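Side-chain contacts in aerobactin synthase IucC (Klebsiella pneumoniae, PDB 6CN7), which catalyses aerobactin synthesis, probably by joining a second N-acetyl-N-hydroxylysine to N-citryl-N-acetyl-N-hydroxylysine at the expense of ATP: residues 106-111 with 143-148; 154-157 with 161-164. The protein carries 5 engineered substitutions. All blocks are in the same frame, centred on the assembly; numbering follows the deposited sequence.

From the N terminus, helix 91-114 supplies the first half of interaction 1. The chain then runs through helices 120-124 and 128-133 before the loop 143-148 returns to that helix and closes a loop of 31 intervening residues. Interaction 2 opens only after this, on helix 152-158, and closes a tight turn of three residues as the chain heads for strand 165-174. The two contacts thus follow in series, neither nested nor crossed, with centres about 10 Å apart. Interaction 1 ties helix 91-114 to loop 143-148, and interaction 2 ties helix 152-158 to the turn that follows it; a salt bridge from R147 NH1 to E161 OE2 (2.9 Å) links the two.

Interaction 1. Residues 106-111 with 143-148; sequences LGDLQL and FNKGRR
K145 reaches from a type I beta turn, F143 to G146, to the helix 91-114, and its side chain carries every contact between the two segments. At the base, CB leaves the turn toward the helix, while K145 CA covers one face of the R147 guanidinium, offset toward its rim. CG and CD continue almost straight toward the helix. CD is 3.8 Å from CA of G107; with no side chain on this residue, CD of the lysine lies directly against the helix backbone. The carboxylate of E161 packs against the same CD, its charge taken up by R147. CE is 3.7 Å from CD1 of L111, a tip-to-tip meeting of the two side chains. The chain then bends at its last torsion (chi4 68°), turning NZ to the D108 carboxylate, which reaches toward it with CG beside the aspartate's backbone N (chi1 -67°). NZ donates to D108 OD1 over 2.6 Å in a salt bridge, coming to the oxygen nearly in line with the C-O bond. Two further acceptors grip the ammonium: the backbone O of S136 and, from the same turn, the amide oxygen of N144, in a weak bond of 3.3 Å from K145 NZ to N144 OD1. N144 is itself held through ND2 by the carbonyl of H138, so its amide oxygen remains turned to the lysine. D108 also packs on V11 of helix 4-25, so that the N-terminal helix borders the ion pair. The contact therefore joins two helices and the loop 143-148 in the interior of the chain. A largely buried ammonium with one carboxylate oxygen and two amide oxygens as partners is well compensated, which is consistent with a protonated lysine and an ionised D108.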
loop_
_atom_site.group_PDB
_atom_site.type_symbol
_atom_site.label_atom_id
_atom_site.label_comp_id
_atom_site.label_asym_id
_atom_site.label_seq_id
_atom_site.Cartn_x
_atom_site.Cartn_y
_atom_site.Cartn_z
ATOM N N LEU A 106 17.970 1.938 7.978
ATOM C CA LEU A 106 17.157 1.024 8.770
ATOM C C LEU A 106 17.667 -0.404 8.638
ATOM O O LEU A 106 17.827 -1.113 9.639
ATOM C CB LEU A 106 15.692 1.120 8.341
ATOM C CG LEU A 106 14.939 2.362 8.826
ATOM C CD1 LEU A 106 13.589 2.474 8.136
ATOM C CD2 LEU A 106 14.757 2.329 10.338
ATOM N N GLY A 107 17.930 -0.843 7.406
ATOM C CA GLY A 107 18.442 -2.189 7.204
ATOM C C GLY A 107 19.826 -2.376 7.793
ATOM O O GLY A 107 20.125 -3.416 8.386
ATOM N N ASP A 108 20.691 -1.371 7.642
ATOM C CA ASP A 108 22.027 -1.457 8.221
ATOM C C ASP A 108 21.969 -1.513 9.741
ATOM O O ASP A 108 22.803 -2.174 10.370
ATOM C CB ASP A 108 22.875 -0.273 7.750
ATOM C CG ASP A 108 23.170 -0.324 6.259
ATOM O OD1 ASP A 108 22.852 -1.353 5.621
ATOM O OD2 ASP A 108 23.716 0.663 5.725
ATOM N N LEU A 109 20.995 -0.831 10.349
ATOM C CA LEU A 109 20.810 -0.932 11.793
ATOM C C LEU A 109 20.376 -2.336 12.192
ATOM O O LEU A 109 20.802 -2.852 13.233
ATOM C CB LEU A 109 19.783 0.096 12.263
ATOM C CG LEU A 109 20.217 1.564 12.231
ATOM C CD1 LEU A 109 19.012 2.474 12.386
ATOM C CD2 LEU A 109 21.240 1.850 13.317
ATOM N N GLN A 110 19.527 -2.970 11.381
ATOM C CA GLN A 110 19.113 -4.340 11.663
ATOM C C GLN A 110 20.299 -5.296 11.594
ATOM O O GLN A 110 20.491 -6.134 12.485
ATOM C CB GLN A 110 18.023 -4.770 10.683
ATOM C CG GLN A 110 17.474 -6.163 10.950
ATOM C CD GLN A 110 16.834 -6.275 12.319
ATOM O OE1 GLN A 110 16.247 -5.318 12.825
ATOM N NE2 GLN A 110 16.958 -7.443 12.934
ATOM N N LEU A 111 21.104 -5.190 10.536
ATOM C CA LEU A 111 22.253 -6.078 10.392
ATOM C C LEU A 111 23.236 -5.887 11.538
ATOM O O LEU A 111 23.825 -6.856 12.031
ATOM C CB LEU A 111 22.938 -5.830 9.046
ATOM C CG LEU A 111 22.088 -6.143 7.811
ATOM C CD1 LEU A 111 22.792 -5.708 6.536
ATOM C CD2 LEU A 111 21.754 -7.625 7.750
ATOM N N PHE A 143 22.618 3.334 -1.870
ATOM C CA PHE A 143 21.452 2.980 -1.066
ATOM C C PHE A 143 20.961 1.613 -1.535
ATOM O O PHE A 143 19.956 1.495 -2.234
ATOM C CB PHE A 143 20.368 4.051 -1.205
ATOM C CG PHE A 143 20.880 5.456 -1.039
ATOM C CD1 PHE A 143 21.786 5.764 -0.037
ATOM C CD2 PHE A 143 20.469 6.462 -1.894
ATOM C CE1 PHE A 143 22.263 7.054 0.115
ATOM C CE2 PHE A 143 20.942 7.754 -1.747
ATOM C CZ PHE A 143 21.839 8.051 -0.742
ATOM N N ASN A 144 21.683 0.566 -1.137
ATOM C CA ASN A 144 21.448 -0.762 -1.692
ATOM C C ASN A 144 20.246 -1.473 -1.082
ATOM O O ASN A 144 19.970 -2.614 -1.467
ATOM C CB ASN A 144 22.696 -1.635 -1.530
ATOM C CG ASN A 144 23.066 -1.870 -0.080
ATOM O OD1 ASN A 144 22.363 -1.441 0.833
ATOM N ND2 ASN A 144 24.177 -2.565 0.138
ATOM N N LYS A 145 19.525 -0.847 -0.150
ATOM C CA LYS A 145 18.296 -1.425 0.386
ATOM C C LYS A 145 17.084 -0.537 0.148
ATOM O O LYS A 145 16.007 -0.820 0.684
ATOM C CB LYS A 145 18.444 -1.710 1.881
ATOM C CG LYS A 145 19.491 -2.757 2.209
ATOM C CD LYS A 145 19.631 -2.932 3.707
ATOM C CE LYS A 145 20.851 -3.761 4.053
ATOM N NZ LYS A 145 22.109 -3.037 3.725
ATOM N N GLY A 146 17.226 0.533 -0.627
ATOM C CA GLY A 146 16.064 1.303 -1.028
ATOM C C GLY A 146 15.207 0.506 -1.993
ATOM O O GLY A 146 15.708 -0.190 -2.876
ATOM N N ARG A 147 13.893 0.586 -1.799
ATOM C CA ARG A 147 12.956 -0.165 -2.630
ATOM C C ARG A 147 11.696 0.677 -2.772
ATOM O O ARG A 147 10.941 0.840 -1.807
ATOM C CB ARG A 147 12.665 -1.532 -2.019
ATOM C CG ARG A 147 13.930 -2.349 -1.718
ATOM C CD ARG A 147 13.640 -3.561 -0.868
ATOM N NE ARG A 147 14.833 -4.386 -0.644
ATOM C CZ ARG A 147 15.601 -4.351 0.445
ATOM N NH1 ARG A 147 15.323 -3.529 1.451
ATOM N NH2 ARG A 147 16.653 -5.154 0.537
ATOM N N ARG A 148 11.482 1.213 -3.973
ATOM C CA ARG A 148 10.467 2.237 -4.190
ATOM C C ARG A 148 9.109 1.802 -3.655
ATOM O O ARG A 148 8.612 0.721 -3.981
ATOM C CB ARG A 148 10.366 2.555 -5.684
ATOM C CG ARG A 148 9.359 3.640 -6.032
ATOM C CD ARG A 148 9.703 4.956 -5.356
ATOM N NE ARG A 148 11.087 5.351 -5.607
ATOM C CZ ARG A 148 11.511 5.947 -6.717
ATOM N NH1 ARG A 148 12.791 6.266 -6.851
ATOM N NH2 ARG A 148 10.659 6.223 -7.698
#

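Interaction 2. Residues 154-157 with 161-164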
loop_
_atom_site.group_PDB
_atom_site.type_symbol
_atom_site.label_atom_id
_atom_site.label_comp_id
_atom_site.label_asym_id
_atom_site.label_seq_id
_atom_site.Cartn_x
_atom_site.Cartn_y
_atom_site.Cartn_z
ATOM N N ALA A 154 6.754 -2.745 5.125
ATOM C CA ALA A 154 7.025 -3.668 4.029
ATOM C C ALA A 154 8.472 -4.145 4.053
ATOM O O ALA A 154 8.750 -5.314 3.759
ATOM C CB ALA A 154 6.700 -3.001 2.696
ATOM N N LEU A 155 9.405 -3.255 4.395
ATOM C CA LEU A 155 10.803 -3.655 4.522
ATOM C C LEU A 155 10.960 -4.767 5.551
ATOM O O LEU A 155 11.602 -5.791 5.286
ATOM C CB LEU A 155 11.659 -2.447 4.905
ATOM C CG LEU A 155 11.772 -1.335 3.856
ATOM C CD1 LEU A 155 12.350 -0.061 4.462
ATOM C CD2 LEU A 155 12.623 -1.793 2.682
ATOM N N GLU A 156 10.375 -4.586 6.736
ATOM C CA GLU A 156 10.563 -5.559 7.806
ATOM C C GLU A 156 9.870 -6.880 7.503
ATOM O O GLU A 156 10.369 -7.942 7.895
ATOM C CB GLU A 156 10.068 -4.979 9.130
ATOM C CG GLU A 156 10.952 -3.845 9.632
ATOM C CD GLU A 156 10.490 -3.259 10.955
ATOM O OE1 GLU A 156 9.476 -3.742 11.504
ATOM O OE2 GLU A 156 11.148 -2.313 11.444
ATOM N N ARG A 157 8.742 -6.847 6.794
ATOM C CA ARG A 157 8.003 -8.077 6.525
ATOM C C ARG A 157 8.609 -8.899 5.396
ATOM O O ARG A 157 8.552 -10.132 5.443
ATOM C CB ARG A 157 6.546 -7.757 6.192
ATOM C CG ARG A 157 5.704 -7.442 7.404
ATOM C CD ARG A 157 4.249 -7.212 7.043
ATOM N NE ARG A 157 3.455 -6.901 8.229
ATOM C CZ ARG A 157 2.184 -6.519 8.206
ATOM N NH1 ARG A 157 1.539 -6.391 7.053
ATOM N NH2 ARG A 157 1.554 -6.261 9.345
ATOM N N GLU A 161 17.158 -8.572 4.746
ATOM C CA GLU A 161 17.986 -8.208 5.891
ATOM C C GLU A 161 17.254 -8.350 7.221
ATOM O O GLU A 161 17.905 -8.295 8.271
ATOM C CB GLU A 161 18.517 -6.778 5.744
ATOM C CG GLU A 161 17.456 -5.692 5.629
ATOM C CD GLU A 161 17.077 -5.394 4.194
ATOM O OE1 GLU A 161 17.338 -6.246 3.315
ATOM O OE2 GLU A 161 16.523 -4.300 3.944
ATOM N N TYR A 162 15.931 -8.537 7.211
ATOM C CA TYR A 162 15.183 -8.782 8.437
ATOM C C TYR A 162 14.879 -10.256 8.671
ATOM O O TYR A 162 14.524 -10.628 9.795
ATOM C CB TYR A 162 13.876 -7.979 8.421
ATOM C CG TYR A 162 14.106 -6.487 8.322
ATOM C CD1 TYR A 162 14.346 -5.724 9.455
ATOM C CD2 TYR A 162 14.093 -5.843 7.091
ATOM C CE1 TYR A 162 14.565 -4.360 9.368
ATOM C CE2 TYR A 162 14.309 -4.482 6.994
ATOM C CZ TYR A 162 14.545 -3.744 8.134
ATOM O OH TYR A 162 14.761 -2.387 8.034
ATOM N N ALA A 163 14.999 -11.097 7.642
ATOM C CA ALA A 163 14.914 -12.552 7.794
ATOM C C ALA A 163 13.565 -12.984 8.364
ATOM O O ALA A 163 13.475 -13.944 9.131
ATOM C CB ALA A 163 16.059 -13.079 8.662
ATOM N N ASN A 164 12.508 -12.276 7.990
ATOM C CA ASN A 164 11.164 -12.669 8.377
ATOM C C ASN A 164 10.529 -13.531 7.290
ATOM O O ASN A 164 10.908 -13.479 6.118
ATOM C CB ASN A 164 10.298 -11.440 8.644
ATOM C CG ASN A 164 10.611 -10.786 9.975
ATOM O OD1 ASN A 164 10.830 -11.466 10.978
ATOM N ND2 ASN A 164 10.638 -9.460 9.992
HETATM O O HOH W 1 13.451 -1.175 10.382
#
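Y162 lays its ring against the backbone of E156 in a CH-pi contact, at a helix-turn-strand connection: helix 152-158 ends, and a short 3-10 segment and a turn lead into strand 165-174 of the large antiparallel sheet. Of the residues here, Y162, E156 and N164 bury the most surface. CA of E156 stands over one face of the tyrosine ring, 3.8 Å from its centroid and displaced toward the rim. The glutamate side chain then crosses the ring obliquely, bringing CG to 3.7 Å from Y162 CE1. Carboxylate and ring planes are 51° apart, so the two flat groups do not stack. On the same side of the ring, L155 CB lies 3.9 Å from Y162 CE2. The tyrosine also packs on L106 and Q110 of helix 91-114, whereas L155 reaches I236 of the second subunit, which brings this corner close to the dimer interface. N164 secures the end of the turn. A163, just before it, has a left-handed helical backbone that helps turn the chain back to the helix. From there N164 ND2 donates to the carbonyl O of E156 over 2.6 Å, nearly straight at 170°. The acceptor lies almost in the plane of the asparagine amide, but the donor approaches from above the E156 carbonyl plane. The bond thus fastens the residue just before the strand to the last turn of the helix. The E156 chain, extended beyond CG (chi2 -179°), carries its carboxylate past the ring; its main charged partner is K152, one turn earlier, which forms a salt bridge with OE2. E156 OE2 also accepts a hydrogen bond from a water (2.8 Å), and the water donates its second bond to Y162 OH, the water oxygen lying 2.9 Å from Y162 OH.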